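Local structure of lactate dehydrogenase (Eimeria maxima, 6CT6) at the interface of chains A and B. The protein catalyses the NADH-dependent reduction of pyruvate to lactate and the reverse oxidation. Numbering follows the deposited sequence. Chains: chain A/B, Lactate dehydrogenase.

Contact 1 and contact 2 lie side by side on one subunit interface, their C-alpha centres about 12 Å apart. They share helix 45-59 of chain A: A:Asp52, A:Leu53 and A:Asn56 serve contact 1, while A:Cys54, A:His55, A:Ser58 and A:Val59 serve contact 2. Chain B answers with the start of helix 244-259 in contact 1 and with helix 157-172 in contact 2, so helix 45-59 docks against two elements of the partner's C-terminal domain. Helix 19-31 of both chains adds to contact 1. Two-fold symmetry repeats both contacts, in keeping with a subunit pair of the tetramer usual in this family, although two copies are deposited.

Contact 1: the interface of chains A and B. Residues chain A 22-23, 26, 52-53, 56; chain B 23, 244-245.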
loop_
_atom_site.group_PDB
_atom_site.type_symbol
_atom_site.label_atom_id
_atom_site.label_comp_id
_atom_site.label_asym_id
_atom_site.label_seq_id
_atom_site.Cartn_x
_atom_site.Cartn_y
_atom_site.Cartn_z
ATOM N N GLY A 22 3.240 0.126 -7.277
ATOM C CA GLY A 22 1.889 0.304 -6.772
ATOM C C GLY A 22 1.861 1.055 -5.455
ATOM O O GLY A 22 0.989 1.896 -5.225
ATOM N N THR A 23 2.809 0.748 -4.569
ATOM C CA THR A 23 2.909 1.454 -3.296
ATOM C C THR A 23 3.053 2.957 -3.505
ATOM O O THR A 23 2.421 3.753 -2.796
ATOM C CB THR A 23 4.091 0.898 -2.497
ATOM O OG1 THR A 23 3.823 -0.463 -2.133
ATOM C CG2 THR A 23 4.351 1.715 -1.231
ATOM N N PHE A 26 -0.226 4.384 -4.799
ATOM C CA PHE A 26 -1.112 4.487 -3.643
ATOM C C PHE A 26 -0.829 5.751 -2.833
ATOM O O PHE A 26 -1.758 6.464 -2.427
ATOM C CB PHE A 26 -0.942 3.227 -2.790
ATOM C CG PHE A 26 -1.980 3.043 -1.705
ATOM C CD1 PHE A 26 -3.310 3.388 -1.895
ATOM C CD2 PHE A 26 -1.616 2.456 -0.502
ATOM C CE1 PHE A 26 -4.241 3.183 -0.887
ATOM C CE2 PHE A 26 -2.537 2.249 0.499
ATOM C CZ PHE A 26 -3.852 2.607 0.308
ATOM N N ASP A 52 -8.156 -0.040 -9.599
ATOM C CA ASP A 52 -8.264 -0.129 -8.147
ATOM C C ASP A 52 -7.923 1.200 -7.479
ATOM O O ASP A 52 -8.629 1.652 -6.570
ATOM C CB ASP A 52 -7.337 -1.243 -7.660
ATOM C CG ASP A 52 -7.523 -1.576 -6.195
ATOM O OD1 ASP A 52 -8.504 -1.114 -5.583
ATOM O OD2 ASP A 52 -6.677 -2.325 -5.657
ATOM N N LEU A 53 -6.850 1.850 -7.934
ATOM C CA LEU A 53 -6.396 3.080 -7.297
ATOM C C LEU A 53 -7.296 4.264 -7.633
ATOM O O LEU A 53 -7.462 5.165 -6.801
ATOM C CB LEU A 53 -4.949 3.360 -7.704
ATOM C CG LEU A 53 -3.944 2.391 -7.067
ATOM C CD1 LEU A 53 -2.656 2.339 -7.863
ATOM C CD2 LEU A 53 -3.656 2.781 -5.624
ATOM N N ASN A 56 -9.766 4.010 -5.213
ATOM C CA ASN A 56 -9.242 4.429 -3.915
ATOM C C ASN A 56 -9.332 5.940 -3.741
ATOM O O ASN A 56 -9.690 6.425 -2.662
ATOM C CB ASN A 56 -7.796 3.970 -3.749
ATOM C CG ASN A 56 -7.229 4.323 -2.387
ATOM O OD1 ASN A 56 -7.539 3.672 -1.390
ATOM N ND2 ASN A 56 -6.391 5.352 -2.338
ATOM N N THR B 23 -1.912 -3.723 3.018
ATOM C CA THR B 23 -2.391 -2.391 2.671
ATOM C C THR B 23 -2.929 -1.660 3.895
ATOM O O THR B 23 -2.643 -0.474 4.096
ATOM C CB THR B 23 -3.473 -2.502 1.590
ATOM O OG1 THR B 23 -2.892 -3.006 0.382
ATOM C CG2 THR B 23 -4.130 -1.151 1.313
ATOM N N TYR B 244 -6.235 -2.133 -2.881
ATOM C CA TYR B 244 -6.044 -0.778 -2.369
ATOM C C TYR B 244 -7.358 -0.184 -1.873
ATOM O O TYR B 244 -7.495 0.142 -0.688
ATOM C CB TYR B 244 -5.404 0.109 -3.437
ATOM C CG TYR B 244 -3.951 -0.226 -3.660
ATOM C CD1 TYR B 244 -3.009 0.004 -2.666
ATOM C CD2 TYR B 244 -3.523 -0.790 -4.853
ATOM C CE1 TYR B 244 -1.682 -0.311 -2.856
ATOM C CE2 TYR B 244 -2.196 -1.107 -5.054
ATOM C CZ TYR B 244 -1.280 -0.867 -4.052
ATOM O OH TYR B 244 0.043 -1.179 -4.241
ATOM N N ALA B 245 -8.340 -0.037 -2.760
ATOM C CA ALA B 245 -9.622 0.515 -2.335
ATOM C C ALA B 245 -10.301 -0.336 -1.268
ATOM O O ALA B 245 -10.905 0.246 -0.351
ATOM C CB ALA B 245 -10.537 0.703 -3.553
HETATM O O HOH W 1 1.257 -1.352 -1.684
#
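B:Tyr244, which buries 95 Å² here, lies against A:Phe26 and A:Leu53, which both meet its ring from the same side, linking the start of helix 244-259 to helices 19-31 and 45-59 of the other subunit. The patch probably belongs to the interface that pairs two subunits in the lactate dehydrogenase family. The phenol ring sets its CD1 over one face of A:Phe26, with the two rings tilted against each other: CD1 of B:Tyr244 is 3.3 Å from CG of A:Phe26, displaced toward the rim, and the side chains cross obliquely instead of stacking squarely. A:Phe26, with 38 Å² buried, has its CG anti to the backbone N (chi1 -168°), which carries the ring out from helix 19-31 toward chain B. The outer rim of its ring, at CE2, also touches the methyl CG2 of B:Thr23 at 3.8 Å. A face of the B:Tyr244 ring receives A:Leu53, 19 Å² buried, whose methyl CD2 makes a CH-pi contact 3.9 Å from the ring centroid. The aromatic group is thus packed by a phenylalanine ring and a leucine methyl from two different helices.

Polar contacts hold both ends of the tyrosine. At its backbone, the carboxylate of A:Asp52 receives two hydrogen bonds from the first turn of helix 244-259: OD2 from N of B:Tyr244 at 2.8 Å, and OD1 from N of B:Ala245 at 3.0 Å. Each donor meets its oxygen on the syn side but lies out of the carboxylate plane, by 23° at OD2 and 34° at OD1. A:Asp52 therefore caps the helix start from the other subunit, and the positive end of the helix dipole probably favours its charged form. CB of B:Ala245 packs near CA of A:Asn56. At the opposite end, a water bridges the phenol oxygen to A:Thr23, lying 2.8 Å from OH of B:Tyr244 and 2.8 Å from OG1 of A:Thr23.

Contact 2: the interface of chains A and B. Residues chain A 54-55, 58-59; chain B 162, 165-166, 176.
A:Ser58, near the end of helix 45-59 in the lactate dehydrogenase NAD-binding domain, meets B:Ser162, B:Arg165 and B:Arg166 of helix 157-172 and buries 71 Å². In the tight part of this subunit contact, both its hydroxyl and its backbone carbonyl are engaged. OG points away from its own backbone N (chi1 173°), toward chain B, and donates to O of B:Ser162 at 3.1 Å, in the carbonyl plane and on a lone pair. The carbonyl O of A:Ser58 accepts from both terminal nitrogens of B:Arg165, gripped end-on: NH1 is 2.9 Å away and NH2 3.2 Å. Both approach from the same face of the carbonyl, NH1 well above its plane and NH2 tilted by 28°. Within chain B, NH2 of B:Arg165 also donates to O of B:Pro176 at 2.8 Å. This second-shell bond should steady the guanidinium while it holds the helix carbonyl. One residue further on, methyl CG2 of A:Val59 packs tightly against B:Ser162, 3.4 Å from its CB.

The contacts of B:Arg166 across the interface are looser, although it buries 49 Å². Its chain bends at the second torsion (chi2 75°) and lays the guanidinium flat over A:Cys54, whose CB sits 3.9 Å from CZ beneath the centre of the group. The thiol SG of A:Cys54 is 3.9 Å from NH2 of B:Arg166, a distant contact compared with the hydrogen bonds around A:Ser58. Nearby, the aliphatic CD of B:Arg166 rests 3.4 Å from O of A:Cys54.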
loop_
_atom_site.group_PDB
_atom_site.type_symbol
_atom_site.label_atom_id
_atom_site.label_comp_id
_atom_site.label_asym_id
_atom_site.label_seq_id
_atom_site.Cartn_x
_atom_site.Cartn_y
_atom_site.Cartn_z
ATOM N N CYS A 54 -7.881 4.290 -8.834
ATOM C CA CYS A 54 -8.884 5.306 -9.134
ATOM C C CYS A 54 -10.070 5.189 -8.188
ATOM O O CYS A 54 -10.594 6.202 -7.707
ATOM C CB CYS A 54 -9.341 5.190 -10.589
ATOM S SG CYS A 54 -8.161 5.863 -11.791
ATOM N N HIS A 55 -10.506 3.959 -7.905
ATOM C CA HIS A 55 -11.529 3.750 -6.889
ATOM C C HIS A 55 -11.048 4.227 -5.525
ATOM O O HIS A 55 -11.825 4.800 -4.751
ATOM C CB HIS A 55 -11.919 2.274 -6.831
ATOM C CG HIS A 55 -12.372 1.719 -8.146
ATOM N ND1 HIS A 55 -12.301 0.377 -8.453
ATOM C CD2 HIS A 55 -12.904 2.326 -9.233
ATOM C CE1 HIS A 55 -12.767 0.182 -9.673
ATOM N NE2 HIS A 55 -13.138 1.349 -10.169
ATOM N N SER A 58 -11.530 7.923 -4.896
ATOM C CA SER A 58 -12.914 8.235 -4.559
ATOM C C SER A 58 -13.242 7.817 -3.128
ATOM O O SER A 58 -13.999 8.508 -2.434
ATOM C CB SER A 58 -13.846 7.565 -5.572
ATOM O OG SER A 58 -15.207 7.689 -5.205
ATOM N N VAL A 59 -12.675 6.698 -2.664
ATOM C CA VAL A 59 -12.820 6.307 -1.262
ATOM C C VAL A 59 -12.385 7.441 -0.340
ATOM O O VAL A 59 -13.009 7.686 0.699
ATOM C CB VAL A 59 -12.026 5.016 -0.972
ATOM C CG1 VAL A 59 -12.014 4.700 0.525
ATOM C CG2 VAL A 59 -12.603 3.836 -1.741
ATOM N N SER B 162 -17.907 3.381 -3.731
ATOM C CA SER B 162 -16.824 4.231 -4.217
ATOM C C SER B 162 -16.631 4.078 -5.716
ATOM O O SER B 162 -16.218 5.030 -6.389
ATOM C CB SER B 162 -15.520 3.907 -3.490
ATOM O OG SER B 162 -14.940 2.710 -3.989
ATOM N N ARG B 165 -19.435 5.991 -7.388
ATOM C CA ARG B 165 -19.193 7.424 -7.250
ATOM C C ARG B 165 -18.080 7.899 -8.180
ATOM O O ARG B 165 -18.165 8.996 -8.745
ATOM C CB ARG B 165 -18.855 7.757 -5.797
ATOM C CG ARG B 165 -20.008 7.546 -4.821
ATOM C CD ARG B 165 -19.541 7.600 -3.373
ATOM N NE ARG B 165 -18.746 8.797 -3.097
ATOM C CZ ARG B 165 -17.474 8.804 -2.697
ATOM N NH1 ARG B 165 -16.809 7.673 -2.489
ATOM N NH2 ARG B 165 -16.865 9.961 -2.487
ATOM N N ARG B 166 -17.027 7.096 -8.349
ATOM C CA ARG B 166 -15.922 7.496 -9.218
ATOM C C ARG B 166 -16.395 7.691 -10.652
ATOM O O ARG B 166 -15.951 8.617 -11.341
ATOM C CB ARG B 166 -14.806 6.448 -9.164
ATOM C CG ARG B 166 -13.673 6.657 -10.174
ATOM C CD ARG B 166 -12.749 7.797 -9.779
ATOM N NE ARG B 166 -11.961 8.268 -10.915
ATOM C CZ ARG B 166 -10.765 8.844 -10.822
ATOM N NH1 ARG B 166 -10.187 9.018 -9.641
ATOM N NH2 ARG B 166 -10.136 9.238 -11.921
ATOM N N PRO B 176 -15.279 13.546 -6.563
ATOM C CA PRO B 176 -16.015 12.479 -5.865
ATOM C C PRO B 176 -16.475 12.892 -4.479
ATOM O O PRO B 176 -17.445 12.329 -3.952
ATOM C CB PRO B 176 -14.999 11.329 -5.804
ATOM C CG PRO B 176 -13.970 11.649 -6.833
ATOM C CD PRO B 176 -13.900 13.135 -6.885
#